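Local atomic coordinates of RickCE (Rickettsia bellii, PDB entry 5HAM), a protein that acts as a bacterial effector protease of the CE clan, a deubiquitinase that probably removes ubiquitin from modified host proteins. Residues Q113-I116 / N117-I120; A85-R88 / E89-K93. One frame throughout, in Å; residues are numbered along the deposited sequence.

Contact 1: Q113-I116 / N117-I120; sequences QQQI and NEDI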
loop_
_atom_site.group_PDB
_atom_site.type_symbol
_atom_site.label_atom_id
_atom_site.label_comp_id
_atom_site.label_asym_id
_atom_site.label_seq_id
_atom_site.Cartn_x
_atom_site.Cartn_y
_atom_site.Cartn_z
ATOM N N GLN A 113 -12.619 1.971 1.894
ATOM C CA GLN A 113 -11.315 1.714 1.279
ATOM C C GLN A 113 -11.369 1.320 -0.212
ATOM O O GLN A 113 -10.621 1.880 -1.040
ATOM C CB GLN A 113 -10.541 0.671 2.092
ATOM C CG GLN A 113 -9.173 0.322 1.519
ATOM C CD GLN A 113 -8.325 -0.487 2.498
ATOM O OE1 GLN A 113 -8.845 -1.294 3.261
ATOM N NE2 GLN A 113 -7.020 -0.246 2.498
ATOM N N GLN A 114 -12.250 0.387 -0.572
ATOM C CA GLN A 114 -12.320 -0.005 -1.974
ATOM C C GLN A 114 -12.961 1.074 -2.850
ATOM O O GLN A 114 -12.533 1.291 -3.979
ATOM C CB GLN A 114 -12.906 -1.414 -2.183
ATOM C CG GLN A 114 -14.404 -1.524 -2.326
ATOM C CD GLN A 114 -14.911 -2.972 -2.175
ATOM O OE1 GLN A 114 -14.150 -3.937 -2.321
ATOM N NE2 GLN A 114 -16.204 -3.118 -1.866
ATOM N N GLN A 115 -13.936 1.800 -2.321
ATOM C CA GLN A 115 -14.485 2.932 -3.083
ATOM C C GLN A 115 -13.500 4.102 -3.233
ATOM O O GLN A 115 -13.467 4.760 -4.279
ATOM C CB GLN A 115 -15.810 3.419 -2.500
ATOM C CG GLN A 115 -16.472 4.513 -3.341
ATOM C CD GLN A 115 -16.631 4.138 -4.820
ATOM O OE1 GLN A 115 -16.041 4.772 -5.703
ATOM N NE2 GLN A 115 -17.443 3.117 -5.094
ATOM N N ILE A 116 -12.699 4.349 -2.196
ATOM C CA ILE A 116 -11.715 5.430 -2.227
ATOM C C ILE A 116 -10.605 5.045 -3.197
ATOM O O ILE A 116 -10.153 5.883 -3.987
ATOM C CB ILE A 116 -11.172 5.803 -0.793
ATOM C CG1 ILE A 116 -12.224 6.581 0.001
ATOM C CG2 ILE A 116 -9.937 6.681 -0.871
ATOM C CD1 ILE A 116 -12.079 6.453 1.523
ATOM N N ASN A 117 -10.200 3.771 -3.169
ATOM C CA ASN A 117 -9.201 3.275 -4.123
ATOM C C ASN A 117 -9.660 3.467 -5.562
ATOM O O ASN A 117 -8.907 3.946 -6.393
ATOM C CB ASN A 117 -8.845 1.802 -3.885
ATOM C CG ASN A 117 -7.953 1.595 -2.660
ATOM O OD1 ASN A 117 -7.344 2.528 -2.153
ATOM N ND2 ASN A 117 -7.860 0.357 -2.200
ATOM N N GLU A 118 -10.901 3.109 -5.861
ATOM C CA GLU A 118 -11.443 3.401 -7.190
ATOM C C GLU A 118 -11.466 4.903 -7.518
ATOM O O GLU A 118 -11.131 5.306 -8.630
ATOM C CB GLU A 118 -12.843 2.822 -7.356
ATOM C CG GLU A 118 -12.880 1.327 -7.429
ATOM C CD GLU A 118 -14.292 0.805 -7.482
ATOM O OE1 GLU A 118 -15.221 1.627 -7.380
ATOM O OE2 GLU A 118 -14.476 -0.421 -7.618
ATOM N N ASP A 119 -11.862 5.730 -6.556
ATOM C CA ASP A 119 -11.908 7.170 -6.798
ATOM C C ASP A 119 -10.541 7.766 -7.129
ATOM O O ASP A 119 -10.432 8.662 -7.966
ATOM C CB ASP A 119 -12.584 7.900 -5.639
ATOM C CG ASP A 119 -14.052 7.532 -5.511
ATOM O OD1 ASP A 119 -14.674 7.171 -6.538
ATOM O OD2 ASP A 119 -14.589 7.600 -4.390
ATOM N N ILE A 120 -9.492 7.246 -6.508
ATOM C CA ILE A 120 -8.145 7.723 -6.788
ATOM C C ILE A 120 -7.714 7.352 -8.204
ATOM O O ILE A 120 -7.175 8.176 -8.937
ATOM C CB ILE A 120 -7.168 7.184 -5.753
ATOM C CG1 ILE A 120 -7.502 7.779 -4.376
ATOM C CG2 ILE A 120 -5.744 7.492 -6.156
ATOM C CD1 ILE A 120 -7.026 6.935 -3.204
#
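Q113 O accepts the backbone N-H of N117, with N117 N at 2.9 Å from Q113 O and an N-H...O angle of 158°. In the same way the backbone N atoms of E118, D119 and I120 bond to the carbonyl oxygens of Q114, Q115 and I116. The four i to i+4 bonds identify about two unbroken turns of α-helix, within helix 96-130.

The side chain of N117 folds back over the turn before it. With the amide carbon beside its own backbone N (chi1 -75°), N117 CG comes to 3.1 Å from Q113 O. N117 ND2 lies 3.4 Å from that same oxygen, Q113 O, at an angle too poor for a bond, and donates instead to T34 O. Q113 runs alongside N117 in the same direction and brings its NE2 to T34 OG1. The two amides, with planes 51° apart, therefore tie this face of the helix to both a backbone and a side-chain oxygen of one residue. N117 also touches I33 and, on helix 175-188, L183.

One turn on, I120 CG1 reaches back to 3.3 Å from I116 O. I120 CD1 meets I116 CG2 at 3.7 Å, an apolar touch between branches that slant past one another. I120 also lies on Q30, P31 and I33. E118 leaves by a different side: E118 CG passes 3.5 Å from Q114 O, the chain runs on extended, and OE2 forms a salt bridge with K186, while L183 and T187 touch the side chain.

These two turns of helix 96-130 thus lie against strand 27-34, an outermost strand of the mixed sheet within this chain, and against helix 175-188, as in an α/β fold.

Contact 2: A85-R88 / E89-K93; sequences AKKR and EEILK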
loop_
_atom_site.group_PDB
_atom_site.type_symbol
_atom_site.label_atom_id
_atom_site.label_comp_id
_atom_site.label_asym_id
_atom_site.label_seq_id
_atom_site.Cartn_x
_atom_site.Cartn_y
_atom_site.Cartn_z
ATOM N N ALA A 85 -4.238 -12.843 19.554
ATOM C CA ALA A 85 -5.098 -13.806 20.244
ATOM C C ALA A 85 -5.785 -13.138 21.423
ATOM O O ALA A 85 -6.986 -13.297 21.627
ATOM C CB ALA A 85 -4.310 -15.020 20.705
ATOM N N LYS A 86 -5.014 -12.371 22.184
ATOM C CA LYS A 86 -5.558 -11.644 23.314
ATOM C C LYS A 86 -6.634 -10.665 22.878
ATOM O O LYS A 86 -7.669 -10.535 23.537
ATOM C CB LYS A 86 -4.436 -10.943 24.082
ATOM C CG LYS A 86 -3.773 -11.893 25.081
ATOM C CD LYS A 86 -2.417 -11.460 25.559
ATOM C CE LYS A 86 -2.017 -12.308 26.768
ATOM N NZ LYS A 86 -0.707 -11.922 27.358
ATOM N N LYS A 87 -6.412 -10.004 21.747
ATOM C CA LYS A 87 -7.411 -9.080 21.241
ATOM C C LYS A 87 -8.698 -9.822 20.881
ATOM O O LYS A 87 -9.808 -9.341 21.151
ATOM C CB LYS A 87 -6.903 -8.305 20.030
ATOM C CG LYS A 87 -7.939 -7.325 19.483
ATOM C CD LYS A 87 -7.551 -6.770 18.113
ATOM C CE LYS A 87 -8.780 -6.373 17.333
ATOM N NZ LYS A 87 -8.522 -6.300 15.857
ATOM N N ARG A 88 -8.535 -10.995 20.275
ATOM C CA ARG A 88 -9.668 -11.835 19.923
ATOM C C ARG A 88 -10.417 -12.294 21.167
ATOM O O ARG A 88 -11.647 -12.338 21.178
ATOM C CB ARG A 88 -9.204 -13.038 19.128
ATOM C CG ARG A 88 -8.994 -12.758 17.655
ATOM C CD ARG A 88 -8.686 -14.051 16.905
ATOM N NE ARG A 88 -9.862 -14.897 16.674
ATOM C CZ ARG A 88 -9.856 -16.230 16.747
ATOM N NH1 ARG A 88 -8.740 -16.873 17.062
ATOM N NH2 ARG A 88 -10.960 -16.924 16.502
ATOM N N GLU A 89 -9.678 -12.630 22.218
ATOM C CA GLU A 89 -10.329 -13.006 23.453
ATOM C C GLU A 89 -11.203 -11.852 23.957
ATOM O O GLU A 89 -12.309 -12.079 24.425
ATOM C CB GLU A 89 -9.317 -13.430 24.515
ATOM C CG GLU A 89 -9.976 -14.011 25.757
ATOM C CD GLU A 89 -8.988 -14.377 26.854
ATOM O OE1 GLU A 89 -7.835 -13.884 26.822
ATOM O OE2 GLU A 89 -9.381 -15.154 27.758
ATOM N N GLU A 90 -10.714 -10.619 23.839
ATOM C CA GLU A 90 -11.461 -9.462 24.321
ATOM C C GLU A 90 -12.739 -9.290 23.527
ATOM O O GLU A 90 -13.796 -8.989 24.085
ATOM C CB GLU A 90 -10.641 -8.171 24.225
ATOM C CG GLU A 90 -9.396 -8.114 25.087
ATOM C CD GLU A 90 -9.673 -8.077 26.577
ATOM O OE1 GLU A 90 -10.853 -8.075 27.001
ATOM O OE2 GLU A 90 -8.684 -8.048 27.340
ATOM N N ILE A 91 -12.630 -9.473 22.222
ATOM C CA ILE A 91 -13.772 -9.333 21.340
ATOM C C ILE A 91 -14.845 -10.354 21.679
ATOM O O ILE A 91 -16.022 -10.019 21.759
ATOM C CB ILE A 91 -13.348 -9.438 19.862
ATOM C CG1 ILE A 91 -12.737 -8.104 19.412
ATOM C CG2 ILE A 91 -14.529 -9.750 18.967
ATOM C CD1 ILE A 91 -11.966 -8.190 18.104
ATOM N N LEU A 92 -14.435 -11.590 21.922
ATOM C CA LEU A 92 -15.397 -12.642 22.207
ATOM C C LEU A 92 -16.085 -12.437 23.544
ATOM O O LEU A 92 -17.172 -12.964 23.768
ATOM C CB LEU A 92 -14.735 -14.015 22.151
ATOM C CG LEU A 92 -14.357 -14.368 20.716
ATOM C CD1 LEU A 92 -13.160 -15.288 20.704
ATOM C CD2 LEU A 92 -15.555 -14.995 20.014
ATOM N N LYS A 93 -15.454 -11.667 24.422
ATOM C CA LYS A 93 -16.046 -11.336 25.721
ATOM C C LYS A 93 -17.097 -10.209 25.677
ATOM O O LYS A 93 -17.837 -10.030 26.631
ATOM C CB LYS A 93 -14.961 -10.956 26.729
ATOM C CG LYS A 93 -14.194 -12.105 27.349
ATOM C CD LYS A 93 -13.093 -11.521 28.254
ATOM C CE LYS A 93 -12.234 -12.584 28.940
ATOM N NZ LYS A 93 -10.954 -11.997 29.461
HETATM O O HOH W 1 -7.497 -10.674 26.598
#
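Helix 75-93 belongs to the helical part of the chain: it follows helix 52-69 and precedes helix 96-130 in sequence, its side chains touch both, and A85-K93 lie in its later part. Backbone i to i+4 bonds define the α-helix here: E89 N meets A85 O at 2.8 Å, and the donors of E90, I91 and L92 follow in step at K86 O, K87 O and R88 O. Across the four bonds the N-H...O angles run from 150° to 159°, and this repetition is the evidence of regular winding.

The sides of the helix differ in character. R88 turns toward helix 52-69, where I58 and V62 touch its side chain, and its NE forms a salt bridge with D47 OD2. A85 and E89 touch I66 of the same helix. I91 and L92 instead reach helix 96-130, at L102 and R99 respectively.

E89 stretches out fully, its CG opposite the backbone N (chi1 -172°), and the extended chain takes the carboxylate to the side of Q63, K93 and water 1. OE2 takes a weak hydrogen bond from Q63 NE2, and E89 OE2 and K93 NZ, 3.9 Å apart, form a long salt bridge. E89 OE1 lies 3.2 Å from water 1, which is also 3.1 Å from K86 O. This water can donate to either oxygen, but more acceptors surround it than it has protons, so the bridge is probably shared or partial. K86 O is meanwhile engaged by E90 N.

L92 CD1 comes to 3.3 Å from R88 O, so a methyl group lies by a carbonyl already holding the N-H of L92. On a neighbouring side the extended chain of K87 slants past I91, and K87 CE meets I91 CD1 at 3.7 Å.

The two contacts come in series along the chain, contact 2 on helix 75-93 and contact 1 on helix 96-130, the next helix. Their centres lie 30 Å apart and their nearest atoms about 14 Å apart, so neither touches the other. The centre of contact 2 is 27 Å from the centre of the chain and that of contact 1 only 13 Å. The long helix 96-130 links them: its start packs on helix 75-93, and its middle reaches the sheet. It thus joins the peripheral helices to the five-stranded sheet, whose strands 135-141 to 196-199 belong to the RickCE-like catalytic domain.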